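Local coordinates for protein ATP-citrate lyase beta-subunit (Chlorobium limicola, PDB 6HXJ) that probably catalyses the ATP-driven cleavage of citrate, with coenzyme A, to oxaloacetate and acetyl-CoA, or the reverse reaction, as in related ATP-citrate lyases, at residues 18-26 / 90-98; 116-124 / 151-161. All coordinates share one frame; numbering follows the deposited sequence.

Contact 1: residues 18-26 / 90-98; sequences IPVPNYVVI and IGQVIIAEM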
loop_
_atom_site.group_PDB
_atom_site.type_symbol
_atom_site.label_atom_id
_atom_site.label_comp_id
_atom_site.label_asym_id
_atom_site.label_seq_id
_atom_site.Cartn_x
_atom_site.Cartn_y
_atom_site.Cartn_z
ATOM N N ILE A 18 1.592 -62.541 32.597
ATOM C CA ILE A 18 0.594 -63.398 33.228
ATOM C C ILE A 18 0.602 -64.724 32.473
ATOM O O ILE A 18 0.489 -64.726 31.239
ATOM C CB ILE A 18 -0.800 -62.738 33.277
ATOM C CG1 ILE A 18 -0.769 -61.459 34.129
ATOM C CG2 ILE A 18 -1.874 -63.733 33.753
ATOM C CD1 ILE A 18 -1.990 -60.587 34.004
ATOM N N PRO A 19 0.786 -65.850 33.199
ATOM C CA PRO A 19 0.849 -67.155 32.536
ATOM C C PRO A 19 -0.332 -67.427 31.620
ATOM O O PRO A 19 -1.461 -67.452 32.083
ATOM C CB PRO A 19 0.904 -68.116 33.715
ATOM C CG PRO A 19 1.527 -67.340 34.817
ATOM C CD PRO A 19 0.950 -65.983 34.663
ATOM N N VAL A 20 -0.084 -67.537 30.320
ATOM C CA VAL A 20 -1.144 -67.776 29.343
ATOM C C VAL A 20 -0.721 -68.875 28.367
ATOM O O VAL A 20 0.438 -68.889 27.936
ATOM C CB VAL A 20 -1.578 -66.484 28.584
ATOM C CG1 VAL A 20 -2.207 -65.464 29.519
ATOM C CG2 VAL A 20 -0.417 -65.875 27.820
ATOM N N PRO A 21 -1.653 -69.769 27.969
ATOM C CA PRO A 21 -1.309 -70.798 26.990
ATOM C C PRO A 21 -1.001 -70.183 25.634
ATOM O O PRO A 21 -1.578 -69.151 25.272
ATOM C CB PRO A 21 -2.580 -71.641 26.921
ATOM C CG PRO A 21 -3.662 -70.735 27.319
ATOM C CD PRO A 21 -3.068 -69.871 28.363
ATOM N N ASN A 22 -0.079 -70.812 24.896
ATOM C CA ASN A 22 0.286 -70.350 23.564
ATOM C C ASN A 22 -0.960 -70.401 22.708
ATOM O O ASN A 22 -1.699 -71.383 22.741
ATOM C CB ASN A 22 1.409 -71.188 22.967
ATOM C CG ASN A 22 2.702 -71.129 23.749
ATOM O OD1 ASN A 22 3.082 -70.091 24.303
ATOM N ND2 ASN A 22 3.398 -72.258 23.837
ATOM N N TYR A 23 -1.242 -69.307 22.017
ATOM C CA TYR A 23 -2.440 -69.199 21.211
ATOM C C TYR A 23 -2.137 -68.500 19.907
ATOM O O TYR A 23 -1.130 -67.799 19.777
ATOM C CB TYR A 23 -3.531 -68.429 21.996
ATOM C CG TYR A 23 -3.229 -66.955 22.183
ATOM C CD1 TYR A 23 -3.353 -66.060 21.128
ATOM C CD2 TYR A 23 -2.745 -66.469 23.394
ATOM C CE1 TYR A 23 -3.009 -64.717 21.273
ATOM C CE2 TYR A 23 -2.429 -65.121 23.561
ATOM C CZ TYR A 23 -2.584 -64.242 22.504
ATOM O OH TYR A 23 -2.250 -62.921 22.666
ATOM N N VAL A 24 -3.032 -68.684 18.945
ATOM C CA VAL A 24 -2.964 -68.082 17.615
ATOM C C VAL A 24 -4.372 -67.747 17.157
ATOM O O VAL A 24 -5.303 -68.529 17.363
ATOM C CB VAL A 24 -2.180 -68.917 16.560
ATOM C CG1 VAL A 24 -0.672 -68.717 16.696
ATOM C CG2 VAL A 24 -2.553 -70.406 16.591
ATOM N N VAL A 25 -4.529 -66.558 16.574
ATOM C CA VAL A 25 -5.810 -66.062 16.073
ATOM C C VAL A 25 -5.771 -66.005 14.552
ATOM O O VAL A 25 -4.856 -65.417 13.975
ATOM C CB VAL A 25 -6.267 -64.741 16.759
ATOM C CG1 VAL A 25 -5.321 -63.570 16.463
ATOM C CG2 VAL A 25 -7.709 -64.394 16.401
ATOM N N ILE A 26 -6.728 -66.685 13.910
ATOM C CA ILE A 26 -6.815 -66.794 12.444
ATOM C C ILE A 26 -8.218 -66.486 11.913
ATOM O O ILE A 26 -9.202 -66.737 12.605
ATOM C CB ILE A 26 -6.283 -68.168 11.929
ATOM C CG1 ILE A 26 -7.006 -69.374 12.580
ATOM C CG2 ILE A 26 -4.771 -68.280 12.104
ATOM C CD1 ILE A 26 -8.140 -69.990 11.805
ATOM N N ILE A 90 -19.717 -66.199 11.936
ATOM C CA ILE A 90 -18.347 -66.468 12.386
ATOM C C ILE A 90 -17.378 -66.041 11.282
ATOM O O ILE A 90 -17.657 -66.266 10.104
ATOM C CB ILE A 90 -18.129 -67.946 12.868
ATOM C CG1 ILE A 90 -19.066 -68.282 14.050
ATOM C CG2 ILE A 90 -16.659 -68.205 13.271
ATOM C CD1 ILE A 90 -19.332 -69.774 14.292
ATOM N N GLY A 91 -16.290 -65.383 11.684
ATOM C CA GLY A 91 -15.243 -64.907 10.786
ATOM C C GLY A 91 -13.835 -64.986 11.347
ATOM O O GLY A 91 -12.883 -64.595 10.666
ATOM N N GLN A 92 -13.690 -65.488 12.592
ATOM C CA GLN A 92 -12.413 -65.597 13.285
ATOM C C GLN A 92 -12.427 -66.790 14.214
ATOM O O GLN A 92 -13.443 -67.083 14.838
ATOM C CB GLN A 92 -12.155 -64.322 14.084
ATOM C CG GLN A 92 -10.708 -63.862 14.094
ATOM C CD GLN A 92 -10.553 -62.571 14.858
ATOM O OE1 GLN A 92 -11.410 -62.181 15.665
ATOM N NE2 GLN A 92 -9.445 -61.883 14.628
ATOM N N VAL A 93 -11.293 -67.482 14.303
ATOM C CA VAL A 93 -11.118 -68.685 15.119
ATOM C C VAL A 93 -9.788 -68.611 15.862
ATOM O O VAL A 93 -8.780 -68.180 15.296
ATOM C CB VAL A 93 -11.243 -69.964 14.236
ATOM C CG1 VAL A 93 -10.634 -71.205 14.892
ATOM C CG2 VAL A 93 -12.693 -70.230 13.845
ATOM N N ILE A 94 -9.806 -69.021 17.132
ATOM C CA ILE A 94 -8.642 -69.073 18.002
ATOM C C ILE A 94 -8.253 -70.525 18.271
ATOM O O ILE A 94 -9.120 -71.391 18.396
ATOM C CB ILE A 94 -8.828 -68.244 19.299
ATOM C CG1 ILE A 94 -7.605 -68.361 20.224
ATOM C CG2 ILE A 94 -10.138 -68.563 20.035
ATOM C CD1 ILE A 94 -7.060 -67.041 20.776
ATOM N N ILE A 95 -6.951 -70.787 18.323
ATOM C CA ILE A 95 -6.424 -72.109 18.586
ATOM C C ILE A 95 -5.375 -71.948 19.661
ATOM O O ILE A 95 -4.384 -71.266 19.428
ATOM C CB ILE A 95 -5.827 -72.711 17.278
ATOM C CG1 ILE A 95 -6.883 -72.855 16.153
ATOM C CG2 ILE A 95 -5.131 -74.054 17.502
ATOM C CD1 ILE A 95 -6.605 -71.998 14.990
ATOM N N ALA A 96 -5.579 -72.567 20.832
ATOM C CA ALA A 96 -4.617 -72.517 21.931
ATOM C C ALA A 96 -4.301 -73.941 22.414
ATOM O O ALA A 96 -5.166 -74.812 22.345
ATOM C CB ALA A 96 -5.165 -71.678 23.081
ATOM N N GLU A 97 -3.082 -74.173 22.945
ATOM C CA GLU A 97 -2.642 -75.481 23.467
ATOM C C GLU A 97 -3.376 -75.893 24.768
ATOM O O GLU A 97 -3.473 -75.077 25.700
ATOM C CB GLU A 97 -1.115 -75.517 23.662
ATOM C CG GLU A 97 -0.555 -74.419 24.563
ATOM C CD GLU A 97 0.952 -74.333 24.736
ATOM O OE1 GLU A 97 1.691 -75.073 24.046
ATOM O OE2 GLU A 97 1.397 -73.492 25.551
ATOM N N MET A 98 -3.913 -77.140 24.801
ATOM C CA MET A 98 -4.652 -77.679 25.939
ATOM C C MET A 98 -4.171 -79.088 26.242
ATOM O O MET A 98 -4.773 -80.066 25.792
ATOM C CB MET A 98 -6.174 -77.665 25.676
ATOM C CG MET A 98 -7.007 -77.686 26.934
ATOM S SD MET A 98 -7.051 -76.075 27.781
ATOM C CE MET A 98 -8.826 -75.776 27.843
#

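Contact 2: residues 116-124 / 151-161; sequences AELLISKHG and LTELAKDAGFE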
loop_
_atom_site.group_PDB
_atom_site.type_symbol
_atom_site.label_atom_id
_atom_site.label_comp_id
_atom_site.label_asym_id
_atom_site.label_seq_id
_atom_site.Cartn_x
_atom_site.Cartn_y
_atom_site.Cartn_z
ATOM N N ALA A 116 -10.653 -51.751 43.636
ATOM C CA ALA A 116 -11.086 -53.055 43.177
ATOM C C ALA A 116 -11.122 -54.067 44.296
ATOM O O ALA A 116 -10.753 -53.774 45.430
ATOM C CB ALA A 116 -10.098 -53.486 42.102
ATOM N N GLU A 117 -11.615 -55.255 43.980
ATOM C CA GLU A 117 -11.694 -56.371 44.903
ATOM C C GLU A 117 -11.095 -57.592 44.221
ATOM O O GLU A 117 -11.460 -57.895 43.079
ATOM C CB GLU A 117 -13.142 -56.643 45.277
ATOM C CG GLU A 117 -13.307 -57.460 46.543
ATOM C CD GLU A 117 -14.745 -57.684 46.971
ATOM O OE1 GLU A 117 -15.587 -58.032 46.109
ATOM O OE2 GLU A 117 -15.029 -57.505 48.179
ATOM N N LEU A 118 -10.157 -58.263 44.899
ATOM C CA LEU A 118 -9.522 -59.448 44.373
ATOM C C LEU A 118 -10.120 -60.648 45.060
ATOM O O LEU A 118 -10.033 -60.759 46.276
ATOM C CB LEU A 118 -8.009 -59.368 44.569
ATOM C CG LEU A 118 -7.156 -60.535 44.066
ATOM C CD1 LEU A 118 -7.197 -60.694 42.552
ATOM C CD2 LEU A 118 -5.748 -60.383 44.519
ATOM N N LEU A 119 -10.786 -61.508 44.292
ATOM C CA LEU A 119 -11.408 -62.720 44.812
ATOM C C LEU A 119 -10.515 -63.878 44.399
ATOM O O LEU A 119 -10.097 -63.954 43.238
ATOM C CB LEU A 119 -12.852 -62.889 44.281
ATOM C CG LEU A 119 -13.963 -62.160 45.061
ATOM C CD1 LEU A 119 -13.916 -60.684 44.840
ATOM C CD2 LEU A 119 -15.324 -62.642 44.646
ATOM N N ILE A 120 -10.167 -64.741 45.361
ATOM C CA ILE A 120 -9.309 -65.893 45.107
ATOM C C ILE A 120 -9.937 -67.195 45.628
ATOM O O ILE A 120 -10.513 -67.226 46.708
ATOM C CB ILE A 120 -7.859 -65.653 45.636
ATOM C CG1 ILE A 120 -6.868 -66.670 45.038
ATOM C CG2 ILE A 120 -7.767 -65.588 47.185
ATOM C CD1 ILE A 120 -5.474 -66.303 45.229
ATOM N N SER A 121 -9.808 -68.270 44.862
ATOM C CA SER A 121 -10.300 -69.576 45.299
ATOM C C SER A 121 -9.365 -70.683 44.867
ATOM O O SER A 121 -8.759 -70.609 43.799
ATOM C CB SER A 121 -11.703 -69.849 44.771
ATOM O OG SER A 121 -12.289 -70.927 45.480
ATOM N N LYS A 122 -9.255 -71.715 45.695
ATOM C CA LYS A 122 -8.445 -72.899 45.394
ATOM C C LYS A 122 -9.279 -73.874 44.555
ATOM O O LYS A 122 -8.718 -74.726 43.871
ATOM C CB LYS A 122 -7.980 -73.559 46.696
ATOM C CG LYS A 122 -6.562 -74.103 46.638
ATOM C CD LYS A 122 -6.114 -74.661 47.986
ATOM C CE LYS A 122 -4.847 -75.472 47.858
ATOM N NZ LYS A 122 -4.638 -76.354 49.035
ATOM N N HIS A 123 -10.618 -73.731 44.627
ATOM C CA HIS A 123 -11.604 -74.531 43.905
ATOM C C HIS A 123 -11.983 -73.874 42.597
ATOM O O HIS A 123 -13.054 -73.278 42.482
ATOM C CB HIS A 123 -12.856 -74.761 44.761
ATOM C CG HIS A 123 -12.601 -75.612 45.956
ATOM N ND1 HIS A 123 -12.280 -76.953 45.833
ATOM C CD2 HIS A 123 -12.628 -75.284 47.267
ATOM C CE1 HIS A 123 -12.121 -77.394 47.069
ATOM N NE2 HIS A 123 -12.322 -76.425 47.965
ATOM N N GLY A 124 -11.121 -74.015 41.606
ATOM C CA GLY A 124 -11.345 -73.449 40.286
ATOM C C GLY A 124 -12.037 -74.383 39.326
ATOM O O GLY A 124 -12.090 -75.592 39.542
ATOM N N LEU A 151 -0.457 -60.578 49.355
ATOM C CA LEU A 151 -1.064 -61.448 48.371
ATOM C C LEU A 151 -0.733 -62.896 48.690
ATOM O O LEU A 151 -1.630 -63.729 48.651
ATOM C CB LEU A 151 -0.637 -61.032 46.968
ATOM C CG LEU A 151 -1.195 -59.645 46.534
ATOM C CD1 LEU A 151 -0.551 -59.156 45.283
ATOM C CD2 LEU A 151 -2.715 -59.617 46.476
ATOM N N THR A 152 0.515 -63.179 49.103
ATOM C CA THR A 152 0.896 -64.529 49.518
ATOM C C THR A 152 0.052 -64.944 50.726
ATOM O O THR A 152 -0.496 -66.037 50.719
ATOM C CB THR A 152 2.410 -64.735 49.708
ATOM O OG1 THR A 152 2.836 -64.362 51.008
ATOM C CG2 THR A 152 3.258 -64.075 48.645
ATOM N N GLU A 153 -0.119 -64.050 51.716
ATOM C CA GLU A 153 -0.966 -64.304 52.889
ATOM C C GLU A 153 -2.392 -64.530 52.439
ATOM O O GLU A 153 -3.054 -65.426 52.960
ATOM C CB GLU A 153 -0.901 -63.122 53.874
ATOM C CG GLU A 153 -1.907 -63.122 55.015
ATOM C CD GLU A 153 -2.352 -61.731 55.424
ATOM O OE1 GLU A 153 -3.136 -61.110 54.667
ATOM O OE2 GLU A 153 -1.910 -61.260 56.498
ATOM N N LEU A 154 -2.866 -63.722 51.474
ATOM C CA LEU A 154 -4.210 -63.878 50.940
ATOM C C LEU A 154 -4.323 -65.279 50.356
ATOM O O LEU A 154 -5.259 -65.992 50.696
ATOM C CB LEU A 154 -4.594 -62.822 49.899
ATOM C CG LEU A 154 -6.005 -63.055 49.307
ATOM C CD1 LEU A 154 -7.097 -63.005 50.376
ATOM C CD2 LEU A 154 -6.301 -62.171 48.130
ATOM N N ALA A 155 -3.353 -65.686 49.531
ATOM C CA ALA A 155 -3.313 -67.024 48.981
ATOM C C ALA A 155 -3.322 -68.034 50.135
ATOM O O ALA A 155 -4.135 -68.952 50.128
ATOM C CB ALA A 155 -2.068 -67.194 48.137
ATOM N N LYS A 156 -2.483 -67.817 51.159
ATOM C CA LYS A 156 -2.396 -68.691 52.326
ATOM C C LYS A 156 -3.734 -68.892 53.035
ATOM O O LYS A 156 -4.060 -70.021 53.392
ATOM C CB LYS A 156 -1.320 -68.194 53.279
ATOM C CG LYS A 156 0.040 -68.780 52.910
ATOM C CD LYS A 156 1.138 -68.452 53.904
ATOM C CE LYS A 156 2.463 -69.052 53.479
ATOM N NZ LYS A 156 3.452 -69.097 54.602
ATOM N N ASP A 157 -4.526 -67.828 53.171
ATOM C CA ASP A 157 -5.860 -67.863 53.775
ATOM C C ASP A 157 -6.780 -68.774 52.987
ATOM O O ASP A 157 -7.645 -69.413 53.572
ATOM C CB ASP A 157 -6.478 -66.455 53.778
ATOM C CG ASP A 157 -5.806 -65.421 54.683
ATOM O OD1 ASP A 157 -5.244 -65.820 55.739
ATOM O OD2 ASP A 157 -5.950 -64.199 54.403
ATOM N N ALA A 158 -6.666 -68.755 51.656
ATOM C CA ALA A 158 -7.485 -69.578 50.775
ATOM C C ALA A 158 -7.201 -71.067 50.960
ATOM O O ALA A 158 -8.134 -71.866 50.912
ATOM C CB ALA A 158 -7.292 -69.163 49.326
ATOM N N GLY A 159 -5.939 -71.415 51.210
ATOM C CA GLY A 159 -5.502 -72.791 51.406
ATOM C C GLY A 159 -4.219 -73.119 50.674
ATOM O O GLY A 159 -3.787 -74.271 50.677
ATOM N N PHE A 160 -3.580 -72.108 50.052
ATOM C CA PHE A 160 -2.325 -72.275 49.306
ATOM C C PHE A 160 -1.119 -72.422 50.238
ATOM O O PHE A 160 -0.953 -71.632 51.164
ATOM C CB PHE A 160 -2.126 -71.130 48.300
ATOM C CG PHE A 160 -3.175 -71.109 47.213
ATOM C CD1 PHE A 160 -4.344 -70.370 47.363
ATOM C CD2 PHE A 160 -3.007 -71.849 46.050
ATOM C CE1 PHE A 160 -5.327 -70.376 46.373
ATOM C CE2 PHE A 160 -3.988 -71.849 45.062
ATOM C CZ PHE A 160 -5.141 -71.112 45.227
ATOM N N GLU A 161 -0.302 -73.442 50.005
ATOM C CA GLU A 161 0.849 -73.737 50.848
ATOM C C GLU A 161 2.217 -73.468 50.246
ATOM O O GLU A 161 2.466 -73.822 49.091
ATOM C CB GLU A 161 0.866 -75.224 51.210
ATOM C CG GLU A 161 -0.373 -75.670 51.965
ATOM C CD GLU A 161 -1.014 -76.950 51.461
ATOM O OE1 GLU A 161 -0.420 -78.034 51.666
ATOM O OE2 GLU A 161 -2.130 -76.874 50.896
#

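Contact 1: residues 18-26 / 90-98
Two first torsions bring Glu97 and Asn22 together at one end of this antiparallel pairing: Glu97 sets CG between its backbone N and carbonyl carbon (chi1 56°), and Asn22 sets CG opposite its carbonyl carbon. Extended beyond CG, the glutamate lays its carboxylate beside the Asn22 backbone, where Asn22 N donates to Glu97 OE2 at 3.1 Å, reaching it from above the carboxylate plane. The asparagine amide crosses that carboxylate with the two planes 38° apart. In return, Glu97 N donates to Asn22 O at 3.1 Å, so the carboxylate fills a role that a main-chain carbonyl usually takes in such a pair. Strands 23-25 and 93-96 then run side by side at 165°. Val24 and Ile95 form the hydrogen-bonded pair, with Ile95 N 3.0 Å from Val24 O, while Tyr23 with Ala96 and Val25 with Ile94 are non-hydrogen-bonded pairs. Beyond them, reciprocal bonds join the backbones of Ile26 and Val93. Tyr23, Val25, Ile94 and Ala96 share one face, on which Ile94 CD1 meets Tyr23 CD1 obliquely at 3.9 Å and Tyr23 CB rests on Ala96 CB at 3.8 Å. Tyr23 also reaches Met10 of helix 6-15, linking this small sheet to the rest of the ATP-grasp region. Off that face, Ile26 CG1 packs on Ile95 CD1 at 3.6 Å. Strand 93-96 is the middle one of three, its other edge bonded through Ile94 to Lys50 and through Ala96 to Val48. Such main-chain bonds could form in other registers, so side chains probably select this one, among them Glu97, whose negative charge may strengthen its grip on the Asn22 N-H.

Contact 2: residues 116-124 / 151-161
Lys122, leaving the end of strand 115-121, stretches across Phe160 and Gly159 before its ammonium group finds a charge. Its CB starts near the rim of the ring, 4.0 Å from Phe160 CZ. The next atom, CG, lies over one ring face in a CH-pi contact, 3.6 Å from Phe160 CZ and displaced toward the rim. From there the chain stays extended and leaves the ring: CD comes to 3.6 Å from Gly159 C, and CE continues along the same carbonyl. At the tip, NZ donates to Gly159 O at 2.8 Å, approaching from above the carbonyl plane, 53° out of it. A salt bridge joins NZ to Glu161 OE2 at 3.2 Å, nearly along the C-O axis of that oxygen. Were this lysine an alanine, Glu161 would probably lose its counter-charge and the Gly159 carbonyl a donor, while one face of Phe160 would be less covered. Gly159 and Phe160, which the lysine chain crosses, belong to a Schellman motif ending helix 148-158: Phe160 N bonds to Ala155 O, Gly159 N bonds weakly to Lys156 O, and Gly159 has positive phi. This helix packs at 44° to the strand on one face of the antiparallel sheet of the ATP-grasp region. Between them, Ile120 CG2, held between its backbone N and carbonyl carbon, presses on Leu154 CG at 3.7 Å, the side chains sliding past each other in opposite directions. Further back, Leu118 CD2 meets Leu151 CD2 at 3.7 Å, the side chains crossing at about a right angle. Phe160 also makes an edge-to-face contact with Phe105.

Overall arrangement
Both contacts belong to the ATP-grasp region of the chain, and they come in series along it: 18-26 with 90-98 is complete before 116-124 begins. They use different sheets. Contact 1 joins two strands of the small three-stranded antiparallel sheet, whereas contact 2 sets helix 148-158 against a strand of the larger six-stranded one. Their centres lie 27 Å apart and their nearest atoms about 10 Å, without touching. A link runs through strand 200-210 of the larger sheet, which bonds to Pro19 through Ala203 and touches Met98 through Leu204. Such a division into two sheets is consistent with the separate lobes of an ATP-grasp nucleotide-binding unit.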